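Guanine nucleotide exchange factor p115rhogef (Homo sapiens, PDB 1IAP) probably activates Rho-family GTPases by promoting nucleotide exchange and probably engages heterotrimeric G-protein alpha subunits through its N-terminal RGS-like domain. Local coordinates at residues 40-45 against 181-186. Numbering follows the deposited sequence.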
ATOM      1  N   ALA A  40      -6.950   2.375   0.392  1.00 19.86           N
ATOM      2  CA  ALA A  40      -8.359   2.284   0.015  1.00 22.87           C
ATOM      3  C   ALA A  40      -8.987   1.068   0.683  1.00 26.59           C
ATOM      4  O   ALA A  40     -10.143   1.105   1.102  1.00 28.38           O
ATOM      5  CB  ALA A  40      -8.491   2.180  -1.491  1.00 25.54           C
ATOM      6  N   ASP A  41      -8.210  -0.007   0.784  1.00 24.81           N
ATOM      7  CA  ASP A  41      -8.676  -1.232   1.411  1.00 25.35           C
ATOM      8  C   ASP A  41      -8.830  -0.992   2.910  1.00 27.49           C
ATOM      9  O   ASP A  41      -9.784  -1.449   3.535  1.00 31.08           O
ATOM     10  CB  ASP A  41      -7.674  -2.359   1.165  1.00 32.53           C
ATOM     11  CG  ASP A  41      -8.200  -3.707   1.608  1.00 36.05           C
ATOM     12  OD1 ASP A  41      -7.958  -4.088   2.771  1.00 31.25           O
ATOM     13  OD2 ASP A  41      -8.866  -4.375   0.792  1.00 37.87           O
ATOM     14  N   MET A  42      -7.863  -0.272   3.467  1.00 29.04           N
ATOM     15  CA  MET A  42      -7.829   0.078   4.880  1.00 35.92           C
ATOM     16  C   MET A  42      -9.056   0.921   5.236  1.00 40.68           C
ATOM     17  O   MET A  42      -9.631   0.773   6.317  1.00 40.83           O
ATOM     18  CB  MET A  42      -6.531   0.842   5.165  1.00 34.16           C
ATOM     19  CG  MET A  42      -6.388   1.423   6.556  1.00 37.32           C
ATOM     20  SD  MET A  42      -4.691   2.004   6.803  1.00 40.00           S
ATOM     21  CE  MET A  42      -4.687   3.441   5.767  1.00 42.25           C
ATOM     22  N   LEU A  43      -9.459   1.781   4.301  1.00 39.28           N
ATOM     23  CA  LEU A  43     -10.623   2.650   4.472  1.00 44.41           C
ATOM     24  C   LEU A  43     -11.906   1.834   4.566  1.00 44.39           C
ATOM     25  O   LEU A  43     -12.818   2.176   5.322  1.00 37.41           O
ATOM     26  CB  LEU A  43     -10.734   3.622   3.294  1.00 39.89           C
ATOM     27  CG  LEU A  43     -10.271   5.064   3.498  1.00 50.94           C
ATOM     28  CD1 LEU A  43      -8.857   5.107   4.055  1.00 60.05           C
ATOM     29  CD2 LEU A  43     -10.353   5.803   2.175  1.00 55.12           C
ATOM     30  N   GLY A  44     -11.953   0.745   3.799  1.00 46.99           N
ATOM     31  CA  GLY A  44     -13.118  -0.121   3.781  1.00 52.23           C
ATOM     32  C   GLY A  44     -13.386  -0.898   5.059  1.00 55.07           C
ATOM     33  O   GLY A  44     -14.453  -1.492   5.199  1.00 60.78           O
ATOM     34  N   SER A  45     -12.435  -0.907   5.986  1.00 56.26           N
ATOM     35  CA  SER A  45     -12.610  -1.625   7.246  1.00 61.82           C
ATOM     36  C   SER A  45     -12.892  -0.686   8.421  1.00 62.49           C
ATOM     37  O   SER A  45     -12.896  -1.114   9.578  1.00 64.77           O
ATOM     38  CB  SER A  45     -11.380  -2.489   7.545  1.00 63.56           C
ATOM     39  OG  SER A  45     -10.221  -1.698   7.732  1.00 65.90           O
ATOM     40  N   ILE A 181       3.494   3.742   4.018  1.00 12.35           N
ATOM     41  CA  ILE A 181       3.721   2.333   4.338  1.00 14.67           C
ATOM     42  C   ILE A 181       3.506   2.135   5.839  1.00 19.24           C
ATOM     43  O   ILE A 181       2.841   1.190   6.255  1.00 18.86           O
ATOM     44  CB  ILE A 181       5.145   1.878   3.916  1.00 16.90           C
ATOM     45  CG1 ILE A 181       5.242   1.864   2.386  1.00 22.39           C
ATOM     46  CG2 ILE A 181       5.449   0.491   4.460  1.00 17.50           C
ATOM     47  CD1 ILE A 181       6.656   1.744   1.847  1.00 21.61           C
ATOM     48  N   GLY A 182       4.006   3.076   6.634  1.00 16.16           N
ATOM     49  CA  GLY A 182       3.847   2.989   8.076  1.00 21.33           C
ATOM     50  C   GLY A 182       2.389   2.904   8.484  1.00 25.01           C
ATOM     51  O   GLY A 182       2.008   2.065   9.306  1.00 25.37           O
ATOM     52  N   LEU A 183       1.560   3.738   7.861  1.00 23.47           N
ATOM     53  CA  LEU A 183       0.136   3.774   8.158  1.00 22.32           C
ATOM     54  C   LEU A 183      -0.542   2.434   7.906  1.00 24.75           C
ATOM     55  O   LEU A 183      -1.268   1.924   8.762  1.00 20.23           O
ATOM     56  CB  LEU A 183      -0.552   4.875   7.340  1.00 25.42           C
ATOM     57  CG  LEU A 183      -2.022   5.169   7.662  1.00 26.16           C
ATOM     58  CD1 LEU A 183      -2.137   5.685   9.090  1.00 29.56           C
ATOM     59  CD2 LEU A 183      -2.564   6.198   6.686  1.00 29.41           C
ATOM     60  N   TYR A 184      -0.273   1.841   6.749  1.00 18.14           N
ATOM     61  CA  TYR A 184      -0.884   0.568   6.406  1.00 17.45           C
ATOM     62  C   TYR A 184      -0.348  -0.603   7.233  1.00 17.72           C
ATOM     63  O   TYR A 184      -1.101  -1.514   7.581  1.00 21.20           O
ATOM     64  CB  TYR A 184      -0.732   0.276   4.908  1.00 16.98           C
ATOM     65  CG  TYR A 184      -1.524  -0.935   4.478  1.00 19.43           C
ATOM     66  CD1 TYR A 184      -2.900  -0.849   4.265  1.00 17.94           C
ATOM     67  CD2 TYR A 184      -0.914  -2.176   4.335  1.00 21.96           C
ATOM     68  CE1 TYR A 184      -3.650  -1.974   3.928  1.00 22.77           C
ATOM     69  CE2 TYR A 184      -1.657  -3.307   3.995  1.00 20.56           C
ATOM     70  CZ  TYR A 184      -3.020  -3.196   3.794  1.00 23.67           C
ATOM     71  OH  TYR A 184      -3.752  -4.305   3.453  1.00 24.42           O
ATOM     72  N   MET A 185       0.950  -0.595   7.519  1.00 17.24           N
ATOM     73  CA  MET A 185       1.554  -1.669   8.310  1.00 15.74           C
ATOM     74  C   MET A 185       0.949  -1.692   9.715  1.00 20.52           C
ATOM     75  O   MET A 185       0.702  -2.753  10.279  1.00 15.82           O
ATOM     76  CB  MET A 185       3.076  -1.500   8.381  1.00 22.18           C
ATOM     77  CG  MET A 185       3.817  -1.985   7.132  1.00 13.78           C
ATOM     78  SD  MET A 185       3.622  -3.795   6.877  1.00 24.38           S
ATOM     79  CE  MET A 185       3.357  -3.855   5.080  1.00 17.62           C
ATOM     80  N   ARG A 186       0.690  -0.509  10.258  1.00 19.86           N
ATOM     81  CA  ARG A 186       0.091  -0.369  11.584  1.00 24.72           C
ATOM     82  C   ARG A 186      -1.294  -1.025  11.561  1.00 30.68           C
ATOM     83  O   ARG A 186      -1.726  -1.629  12.541  1.00 28.63           O
ATOM     84  CB  ARG A 186      -0.023   1.114  11.913  1.00 27.71           C
ATOM     85  CG  ARG A 186      -0.233   1.455  13.367  1.00 43.16           C
ATOM     86  CD  ARG A 186      -0.026   2.950  13.554  1.00 50.47           C
ATOM     87  NE  ARG A 186       1.294   3.357  13.074  1.00 50.33           N
ATOM     88  CZ  ARG A 186       1.527   4.397  12.276  1.00 51.21           C
ATOM     89  NH1 ARG A 186       0.528   5.163  11.852  1.00 52.23           N
ATOM     90  NH2 ARG A 186       2.767   4.660  11.888  1.00 51.71           N
TER
HETATM   91  O   HOH W   1      -6.276  -4.795   4.896  1.00 54.07           O
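Met42 reaches from helix 32-43 between Leu183 and Tyr184 of helix 171-187 and contributes the largest share of the buried surface. Its chain runs extended through chi1 and chi2, carrying the sulfur to the backbone of the other helix, 4.1 Å from Met42 SD to Tyr184 CA. A bend at chi3 (72°) then turns the methyl onto the branched end of Leu183, where Met42 CE lies 3.6 Å from Leu183 CD2; the two side chains cross at about a right angle. The Tyr184 ring flanks the base of the methionine, meeting Met42 CB edge-on, near the ring plane, through CD1 at 4.1 Å. Met42 SD stands obliquely to the Tyr184 ring, 5.4 Å from its centroid and 66° off the normal, in a Met-aromatic contact. No direct hydrogen bond joins the segments. Instead, one water donates both to Asp41 OD1 (2.8 Å) and to Tyr184 OH (2.9 Å), bridging the two polar groups. Lys12 holds the same two side chains, its ammonium group in a salt bridge with Asp41 OD2 and its carbonyl oxygen hydrogen-bonded to Tyr184 OH. Within this helical RGS-like domain, the contact joins helix 32-43 to helix 171-187; Leu43 packs on helix 48-63, while Ile181 and Met185 pack against helices 15-28 and 142-162.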